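Local coordinates for 70 kDa protein (Xanthomonas sp., PDB 4B2N) that cleaves rubber as a dioxygenase, a c-type cytochrome with two covalently bound heme groups, at residues A15-S26 / C393-P405. Sequence-based numbering, arbitrary orientation.
Sequences ALPLLDQASIRS and CHGVYSPRHAADP. With HEC (heme c), chain D.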
ATOM      1  N   ALA A  15      -8.418  26.500  27.950  1.00 48.74           N
ATOM      2  CA  ALA A  15      -9.215  25.583  27.093  1.00 52.28           C
ATOM      3  C   ALA A  15      -8.266  25.026  26.040  1.00 48.62           C
ATOM      4  O   ALA A  15      -7.587  25.807  25.388  1.00 51.44           O
ATOM      5  CB  ALA A  15     -10.387  26.320  26.447  1.00 48.46           C
ATOM      6  N   LEU A  16      -8.242  23.691  25.891  1.00 45.57           N
ATOM      7  CA  LEU A  16      -7.340  22.899  24.979  1.00 37.57           C
ATOM      8  C   LEU A  16      -7.064  23.460  23.578  1.00 32.09           C
ATOM      9  O   LEU A  16      -7.931  24.133  22.999  1.00 32.38           O
ATOM     10  CB  LEU A  16      -7.937  21.510  24.809  1.00 37.42           C
ATOM     11  CG  LEU A  16      -7.654  20.376  25.794  1.00 41.05           C
ATOM     12  CD1 LEU A  16      -6.204  20.308  26.279  1.00 37.81           C
ATOM     13  CD2 LEU A  16      -8.629  20.500  26.943  1.00 46.04           C
ATOM     14  N   PRO A  17      -5.872  23.157  22.990  1.00 31.33           N
ATOM     15  CA  PRO A  17      -5.614  23.680  21.653  1.00 27.72           C
ATOM     16  C   PRO A  17      -6.444  23.050  20.519  1.00 25.99           C
ATOM     17  O   PRO A  17      -6.969  21.932  20.651  1.00 25.00           O
ATOM     18  CB  PRO A  17      -4.121  23.367  21.434  1.00 29.00           C
ATOM     19  CG  PRO A  17      -3.894  22.143  22.262  1.00 31.05           C
ATOM     20  CD  PRO A  17      -4.741  22.354  23.494  1.00 29.82           C
ATOM     21  N   LEU A  18      -6.556  23.783  19.419  1.00 25.31           N
ATOM     22  CA  LEU A  18      -7.150  23.262  18.186  1.00 26.02           C
ATOM     23  C   LEU A  18      -6.036  22.541  17.390  1.00 26.58           C
ATOM     24  O   LEU A  18      -6.254  21.466  16.833  1.00 27.72           O
ATOM     25  CB  LEU A  18      -7.766  24.409  17.344  1.00 26.01           C
ATOM     26  CG  LEU A  18      -9.084  25.042  17.794  1.00 27.31           C
ATOM     27  CD1 LEU A  18      -9.389  26.325  17.056  1.00 28.79           C
ATOM     28  CD2 LEU A  18     -10.270  24.090  17.712  1.00 26.84           C
ATOM     29  N   LEU A  19      -4.849  23.127  17.343  1.00 24.48           N
ATOM     30  CA  LEU A  19      -3.764  22.575  16.523  1.00 23.96           C
ATOM     31  C   LEU A  19      -3.034  21.537  17.362  1.00 23.06           C
ATOM     32  O   LEU A  19      -3.089  21.556  18.599  1.00 23.56           O
ATOM     33  CB  LEU A  19      -2.809  23.686  16.104  1.00 24.50           C
ATOM     34  CG  LEU A  19      -3.455  24.749  15.224  1.00 24.24           C
ATOM     35  CD1 LEU A  19      -2.391  25.711  14.699  1.00 22.72           C
ATOM     36  CD2 LEU A  19      -4.277  24.161  14.077  1.00 20.98           C
ATOM     37  N   ASP A  20      -2.376  20.602  16.701  1.00 23.83           N
ATOM     38  CA  ASP A  20      -1.613  19.626  17.385  1.00 24.21           C
ATOM     39  C   ASP A  20      -0.476  19.165  16.458  1.00 27.08           C
ATOM     40  O   ASP A  20      -0.497  18.029  15.979  1.00 32.58           O
ATOM     41  CB  ASP A  20      -2.520  18.437  17.636  1.00 23.64           C
ATOM     42  CG  ASP A  20      -1.821  17.305  18.399  1.00 24.91           C
ATOM     43  OD1 ASP A  20      -0.793  17.511  19.010  1.00 27.45           O
ATOM     44  OD2 ASP A  20      -2.321  16.205  18.466  1.00 22.43           O
ATOM     45  N   GLN A  21       0.510  20.007  16.228  1.00 29.85           N
ATOM     46  CA  GLN A  21       1.651  19.684  15.343  1.00 30.07           C
ATOM     47  C   GLN A  21       2.621  18.760  16.112  1.00 30.39           C
ATOM     48  O   GLN A  21       2.844  18.962  17.237  1.00 28.63           O
ATOM     49  CB  GLN A  21       2.290  21.008  14.904  1.00 32.29           C
ATOM     50  CG  GLN A  21       1.225  21.930  14.273  1.00 34.93           C
ATOM     51  CD  GLN A  21       1.566  23.439  14.284  1.00 41.55           C
ATOM     52  OE1 GLN A  21       1.226  24.194  15.222  1.00 43.48           O
ATOM     53  NE2 GLN A  21       2.204  23.889  13.211  1.00 43.97           N
ATOM     54  N   ALA A  22       3.124  17.655  15.545  1.00 36.36           N
ATOM     55  CA  ALA A  22       3.947  16.734  16.376  1.00 29.43           C
ATOM     56  C   ALA A  22       4.935  16.052  15.531  1.00 35.02           C
ATOM     57  O   ALA A  22       4.629  15.711  14.382  1.00 35.73           O
ATOM     58  CB  ALA A  22       3.121  15.730  17.116  1.00 32.96           C
ATOM     59  N   SER A  23       6.146  15.923  16.069  1.00 29.99           N
ATOM     60  CA  SER A  23       7.197  15.226  15.402  1.00 28.70           C
ATOM     61  C   SER A  23       6.951  13.747  15.659  1.00 28.30           C
ATOM     62  O   SER A  23       7.273  12.867  14.814  1.00 28.71           O
ATOM     63  CB  SER A  23       8.508  15.619  16.071  1.00 31.04           C
ATOM     64  OG  SER A  23       8.936  16.825  15.520  1.00 46.35           O
ATOM     65  N   ILE A  24       6.529  13.490  16.895  1.00 25.27           N
ATOM     66  CA  ILE A  24       6.259  12.132  17.333  1.00 24.56           C
ATOM     67  C   ILE A  24       4.748  12.022  17.386  1.00 25.37           C
ATOM     68  O   ILE A  24       4.112  12.615  18.211  1.00 23.20           O
ATOM     69  CB  ILE A  24       6.903  11.793  18.684  1.00 23.34           C
ATOM     70  CG1 ILE A  24       8.379  12.160  18.645  1.00 26.71           C
ATOM     71  CG2 ILE A  24       6.758  10.261  18.960  1.00 24.04           C
ATOM     72  CD1 ILE A  24       9.021  12.001  20.031  1.00 28.94           C
ATOM     73  N   ARG A  25       4.193  11.217  16.483  1.00 23.67           N
ATOM     74  CA  ARG A  25       2.767  11.034  16.387  1.00 21.73           C
ATOM     75  C   ARG A  25       2.290   9.626  16.883  1.00 19.50           C
ATOM     76  O   ARG A  25       1.347   9.470  17.686  1.00 18.56           O
ATOM     77  CB  ARG A  25       2.428  11.246  14.897  1.00 23.41           C
ATOM     78  CG  ARG A  25       0.956  11.398  14.696  1.00 23.87           C
ATOM     79  CD  ARG A  25       0.495  12.657  15.366  1.00 27.04           C
ATOM     80  NE  ARG A  25       0.758  13.849  14.578  1.00 23.97           N
ATOM     81  CZ  ARG A  25       0.255  15.031  14.921  1.00 27.38           C
ATOM     82  NH1 ARG A  25      -0.503  15.109  16.016  1.00 26.07           N
ATOM     83  NH2 ARG A  25       0.475  16.104  14.176  1.00 28.42           N
ATOM     84  N   SER A  26       2.981   8.595  16.429  1.00 18.12           N
ATOM     85  CA  SER A  26       2.729   7.221  16.828  1.00 16.48           C
ATOM     86  C   SER A  26       2.487   7.146  18.328  1.00 16.31           C
ATOM     87  O   SER A  26       3.340   7.516  19.089  1.00 18.45           O
ATOM     88  CB  SER A  26       4.021   6.411  16.537  1.00 16.26           C
ATOM     89  OG  SER A  26       3.863   5.172  17.216  1.00 17.84           O
ATOM     90  N   CYS A 393     -15.562  11.145   9.363  1.00 20.85           N
ATOM     91  CA  CYS A 393     -15.065   9.956   8.638  1.00 18.87           C
ATOM     92  C   CYS A 393     -13.641   9.798   8.960  1.00 20.21           C
ATOM     93  O   CYS A 393     -13.221   8.730   9.383  1.00 20.24           O
ATOM     94  CB  CYS A 393     -15.158  10.117   7.123  1.00 21.10           C
ATOM     95  SG  CYS A 393     -16.897  10.211   6.654  1.00 19.31           S
ATOM     96  N   HIS A 394     -12.861  10.856   8.719  1.00 18.67           N
ATOM     97  CA  HIS A 394     -11.419  10.710   8.831  1.00 18.37           C
ATOM     98  C   HIS A 394     -10.876  10.529  10.249  1.00 18.58           C
ATOM     99  O   HIS A 394      -9.850   9.873  10.484  1.00 19.59           O
ATOM    100  CB  HIS A 394     -10.746  11.874   8.139  1.00 16.50           C
ATOM    101  CG  HIS A 394     -10.784  11.779   6.669  1.00 17.30           C
ATOM    102  ND1 HIS A 394      -9.855  11.056   5.947  1.00 16.15           N
ATOM    103  CD2 HIS A 394     -11.595  12.389   5.763  1.00 16.58           C
ATOM    104  CE1 HIS A 394     -10.119  11.202   4.635  1.00 16.00           C
ATOM    105  NE2 HIS A 394     -11.189  12.004   4.512  1.00 15.98           N
ATOM    106  N   GLY A 395     -11.551  11.106  11.227  1.00 21.29           N
ATOM    107  CA  GLY A 395     -10.994  11.124  12.572  1.00 19.91           C
ATOM    108  C   GLY A 395     -10.963  12.490  13.209  1.00 19.25           C
ATOM    109  O   GLY A 395     -10.942  13.517  12.504  1.00 19.72           O
ATOM    110  N   VAL A 396     -10.901  12.505  14.541  1.00 18.56           N
ATOM    111  CA  VAL A 396     -10.749  13.757  15.302  1.00 20.82           C
ATOM    112  C   VAL A 396      -9.286  14.032  15.682  1.00 19.66           C
ATOM    113  O   VAL A 396      -8.637  13.202  16.345  1.00 22.02           O
ATOM    114  CB  VAL A 396     -11.568  13.669  16.615  1.00 22.13           C
ATOM    115  CG1 VAL A 396     -11.338  14.910  17.473  1.00 23.14           C
ATOM    116  CG2 VAL A 396     -13.051  13.505  16.308  1.00 21.24           C
ATOM    117  N   TYR A 397      -8.759  15.184  15.227  1.00 19.52           N
ATOM    118  CA  TYR A 397      -7.349  15.500  15.403  1.00 18.36           C
ATOM    119  C   TYR A 397      -7.122  16.513  16.501  1.00 19.52           C
ATOM    120  O   TYR A 397      -6.091  16.483  17.119  1.00 20.78           O
ATOM    121  CB  TYR A 397      -6.678  16.014  14.112  1.00 18.63           C
ATOM    122  CG  TYR A 397      -6.678  14.974  13.026  1.00 18.61           C
ATOM    123  CD1 TYR A 397      -6.185  13.709  13.265  1.00 19.36           C
ATOM    124  CD2 TYR A 397      -7.228  15.251  11.789  1.00 18.21           C
ATOM    125  CE1 TYR A 397      -6.245  12.713  12.275  1.00 18.95           C
ATOM    126  CE2 TYR A 397      -7.344  14.286  10.801  1.00 18.35           C
ATOM    127  CZ  TYR A 397      -6.826  13.025  11.036  1.00 17.92           C
ATOM    128  OH  TYR A 397      -6.932  12.090  10.049  1.00 17.99           O
ATOM    129  N   SER A 398      -8.056  17.437  16.668  1.00 19.59           N
ATOM    130  CA  SER A 398      -7.905  18.593  17.536  1.00 20.56           C
ATOM    131  C   SER A 398      -8.034  18.124  18.993  1.00 21.80           C
ATOM    132  O   SER A 398      -9.055  17.456  19.338  1.00 21.08           O
ATOM    133  CB  SER A 398      -8.995  19.603  17.168  1.00 21.74           C
ATOM    134  OG  SER A 398      -9.540  20.229  18.308  1.00 24.69           O
ATOM    135  N   PRO A 399      -7.003  18.409  19.835  1.00 21.40           N
ATOM    136  CA  PRO A 399      -7.104  17.944  21.222  1.00 23.97           C
ATOM    137  C   PRO A 399      -8.373  18.469  21.901  1.00 25.06           C
ATOM    138  O   PRO A 399      -8.970  17.796  22.717  1.00 26.11           O
ATOM    139  CB  PRO A 399      -5.864  18.569  21.876  1.00 25.38           C
ATOM    140  CG  PRO A 399      -4.875  18.658  20.756  1.00 26.05           C
ATOM    141  CD  PRO A 399      -5.729  19.113  19.591  1.00 23.55           C
ATOM    142  N   ARG A 400      -8.772  19.675  21.526  1.00 24.70           N
ATOM    143  CA  ARG A 400      -9.988  20.269  22.103  1.00 27.11           C
ATOM    144  C   ARG A 400     -11.231  19.436  21.775  1.00 28.14           C
ATOM    145  O   ARG A 400     -12.011  19.135  22.657  1.00 29.25           O
ATOM    146  CB  ARG A 400     -10.157  21.704  21.644  1.00 27.17           C
ATOM    147  CG  ARG A 400     -11.345  22.409  22.291  1.00 28.90           C
ATOM    148  CD  ARG A 400     -11.645  23.781  21.685  1.00 30.74           C
ATOM    149  NE  ARG A 400     -10.494  24.673  21.720  1.00 30.93           N
ATOM    150  CZ  ARG A 400     -10.450  25.881  21.161  1.00 30.68           C
ATOM    151  NH1 ARG A 400     -11.508  26.386  20.515  1.00 32.91           N
ATOM    152  NH2 ARG A 400      -9.334  26.584  21.226  1.00 29.22           N
ATOM    153  N   HIS A 401     -11.380  19.019  20.518  1.00 28.02           N
ATOM    154  CA  HIS A 401     -12.510  18.213  20.147  1.00 25.33           C
ATOM    155  C   HIS A 401     -12.323  16.812  20.638  1.00 26.01           C
ATOM    156  O   HIS A 401     -13.308  16.145  20.964  1.00 26.39           O
ATOM    157  CB  HIS A 401     -12.686  18.277  18.654  1.00 25.08           C
ATOM    158  CG  HIS A 401     -13.129  19.629  18.182  1.00 26.20           C
ATOM    159  ND1 HIS A 401     -12.274  20.666  18.018  1.00 27.13           N
ATOM    160  CD2 HIS A 401     -14.377  20.105  17.856  1.00 27.32           C
ATOM    161  CE1 HIS A 401     -12.938  21.734  17.596  1.00 26.45           C
ATOM    162  NE2 HIS A 401     -14.226  21.418  17.524  1.00 26.46           N
ATOM    163  N   ALA A 402     -11.061  16.346  20.726  1.00 23.47           N
ATOM    164  CA  ALA A 402     -10.831  14.987  21.243  1.00 23.27           C
ATOM    165  C   ALA A 402     -11.284  14.771  22.670  1.00 23.45           C
ATOM    166  O   ALA A 402     -11.670  13.667  23.031  1.00 23.08           O
ATOM    167  CB  ALA A 402      -9.395  14.523  21.065  1.00 21.76           C
ATOM    168  N   ALA A 403     -11.232  15.837  23.485  1.00 25.70           N
ATOM    169  CA  ALA A 403     -11.735  15.795  24.875  1.00 25.83           C
ATOM    170  C   ALA A 403     -13.241  16.021  24.996  1.00 28.60           C
ATOM    171  O   ALA A 403     -13.739  16.090  26.101  1.00 30.38           O
ATOM    172  CB  ALA A 403     -10.992  16.816  25.733  1.00 26.48           C
ATOM    173  N   ASP A 404     -13.959  16.164  23.883  1.00 27.20           N
ATOM    174  CA  ASP A 404     -15.406  16.517  23.926  1.00 27.85           C
ATOM    175  C   ASP A 404     -16.230  15.364  23.449  1.00 27.36           C
ATOM    176  O   ASP A 404     -16.137  15.012  22.265  1.00 26.42           O
ATOM    177  CB  ASP A 404     -15.658  17.698  22.991  1.00 27.10           C
ATOM    178  CG  ASP A 404     -17.109  18.165  22.966  1.00 28.70           C
ATOM    179  OD1 ASP A 404     -18.072  17.446  23.395  1.00 29.34           O
ATOM    180  OD2 ASP A 404     -17.253  19.326  22.511  1.00 30.78           O
ATOM    181  N   PRO A 405     -17.068  14.776  24.327  1.00 27.32           N
ATOM    182  CA  PRO A 405     -17.845  13.600  23.906  1.00 26.29           C
ATOM    183  C   PRO A 405     -18.918  13.877  22.855  1.00 27.49           C
ATOM    184  O   PRO A 405     -19.480  12.916  22.330  1.00 27.90           O
ATOM    185  CB  PRO A 405     -18.436  13.043  25.211  1.00 28.22           C
ATOM    186  CG  PRO A 405     -18.326  14.165  26.193  1.00 29.29           C
ATOM    187  CD  PRO A 405     -17.114  14.971  25.787  1.00 30.03           C
TER
HETATM  188 FE   HEC D 701     -12.144  12.518   2.806  1.00 18.49          FE
HETATM  189  CHA HEC D 701     -10.044  10.519   0.926  1.00 16.76           C
HETATM  190  CHB HEC D 701      -9.630  15.031   3.091  1.00 17.69           C
HETATM  191  CHC HEC D 701     -14.343  14.719   4.218  1.00 18.35           C
HETATM  192  CHD HEC D 701     -14.126   9.827   3.500  1.00 17.68           C
HETATM  193  NA  HEC D 701     -10.207  12.670   2.242  1.00 18.57           N
HETATM  194  C1A HEC D 701      -9.543  11.812   1.330  1.00 18.22           C
HETATM  195  C2A HEC D 701      -8.226  12.330   0.968  1.00 17.18           C
HETATM  196  C3A HEC D 701      -8.103  13.649   1.615  1.00 18.27           C
HETATM  197  C4A HEC D 701      -9.355  13.848   2.316  1.00 18.09           C
HETATM  198  CMA HEC D 701      -6.896  14.557   1.547  1.00 16.76           C
HETATM  199  CAA HEC D 701      -7.125  11.620   0.183  1.00 17.16           C
HETATM  200  CBA HEC D 701      -6.461  10.744   1.307  1.00 16.35           C
HETATM  201  CGA HEC D 701      -5.463   9.746   0.697  1.00 16.37           C
HETATM  202  O1A HEC D 701      -5.432   9.671  -0.559  1.00 15.45           O
HETATM  203  O2A HEC D 701      -4.643   9.035   1.384  1.00 16.75           O
HETATM  204  NB  HEC D 701     -11.972  14.552   3.513  1.00 19.52           N
HETATM  205  C1B HEC D 701     -10.951  15.405   3.577  1.00 18.30           C
HETATM  206  C2B HEC D 701     -11.240  16.723   4.149  1.00 19.50           C
HETATM  207  C3B HEC D 701     -12.677  16.622   4.465  1.00 18.74           C
HETATM  208  C4B HEC D 701     -13.006  15.271   4.042  1.00 19.13           C
HETATM  209  CMB HEC D 701     -10.263  17.859   4.348  1.00 19.00           C
HETATM  210  CAB HEC D 701     -13.599  17.676   5.041  1.00 19.89           C
HETATM  211  CBB HEC D 701     -13.820  18.761   4.188  1.00 18.72           C
HETATM  212  NC  HEC D 701     -13.801  12.312   3.798  1.00 19.01           N
HETATM  213  C1C HEC D 701     -14.710  13.333   4.194  1.00 19.09           C
HETATM  214  C2C HEC D 701     -16.021  12.861   4.623  1.00 19.58           C
HETATM  215  C3C HEC D 701     -15.949  11.435   4.423  1.00 18.96           C
HETATM  216  C4C HEC D 701     -14.615  11.144   3.828  1.00 19.54           C
HETATM  217  CMC HEC D 701     -17.189  13.675   5.158  1.00 18.53           C
HETATM  218  CAC HEC D 701     -17.075  10.486   4.709  1.00 22.14           C
HETATM  219  CBC HEC D 701     -18.332  10.612   4.241  1.00 21.32           C
HETATM  220  ND  HEC D 701     -12.056  10.582   2.390  1.00 17.43           N
HETATM  221  C1D HEC D 701     -12.938   9.625   2.654  1.00 17.12           C
HETATM  222  C2D HEC D 701     -12.682   8.290   2.131  1.00 17.15           C
HETATM  223  C3D HEC D 701     -11.482   8.485   1.352  1.00 16.67           C
HETATM  224  C4D HEC D 701     -11.205   9.904   1.553  1.00 17.49           C
HETATM  225  CMD HEC D 701     -13.484   7.027   2.322  1.00 16.40           C
HETATM  226  CAD HEC D 701     -10.726   7.441   0.563  1.00 16.40           C
HETATM  227  CBD HEC D 701     -11.224   7.605  -0.882  1.00 16.60           C
HETATM  228  CGD HEC D 701     -10.539   6.662  -1.842  1.00 15.52           C
HETATM  229  O1D HEC D 701     -11.180   5.906  -2.583  1.00 18.01           O
HETATM  230  O2D HEC D 701      -9.327   6.678  -1.797  1.00 14.23           O
HETATM  231  O   HOH W   1      -3.982  15.300  16.562  1.00 21.16           O
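R400 reaches back to the N-terminal segment and takes hold of two successive carbonyls. Its NE donates an almost straight bond to L16 O (2.9 Å, 167°), with the oxygen in the guanidinium plane, and NH2 adds a weak second bond to the same atom. The backbone N of R400, in the first turn of helix 399-402, donates to P17 O (3.0 Å). CG of R400 lies anti to the backbone N (chi1 -176°), and the bend at chi3 turns the guanidinium edge to L16 O while one face receives L18, whose CG sits over its centre.

Apolar contacts fill in around these bonds. L18 CD2 also meets the edge of the H401 ring, 3.6 Å from CE1. The rings of P17 and P399 cross at about a right angle, CG to CG 3.9 Å, and D20 CB packs against P399 CD.

Polar links continue at D20. One water donates to both D20 OD2 and Y397 O, bridging the segments; OD2 also pairs with K414 in a salt bridge, and has a weak bond, part of a second salt bridge, from R25 NH1. R25 grips D20 O end-on, with NH1 and NH2 both directed to that one oxygen. S398 OG is hydrogen-bonded to H401 ND1 at 2.8 Å, and E369 takes NE2, so both ring nitrogens are engaged and the rotation of the imidazole is set.

Farther along segment 393-405, C393 SG is covalently joined to heme c at CAC and H394 NE2 binds the iron at 2.0 Å, the C-terminal part of a c-type heme attachment motif; H641 is the other axial ligand. The N-terminal segment thus docks on the chain leaving this motif, through carbonyls L16 O and P17 O accepting from the side chain and backbone of R400 and through the leucine and proline packing around them, and makes no contact with C393 or H394.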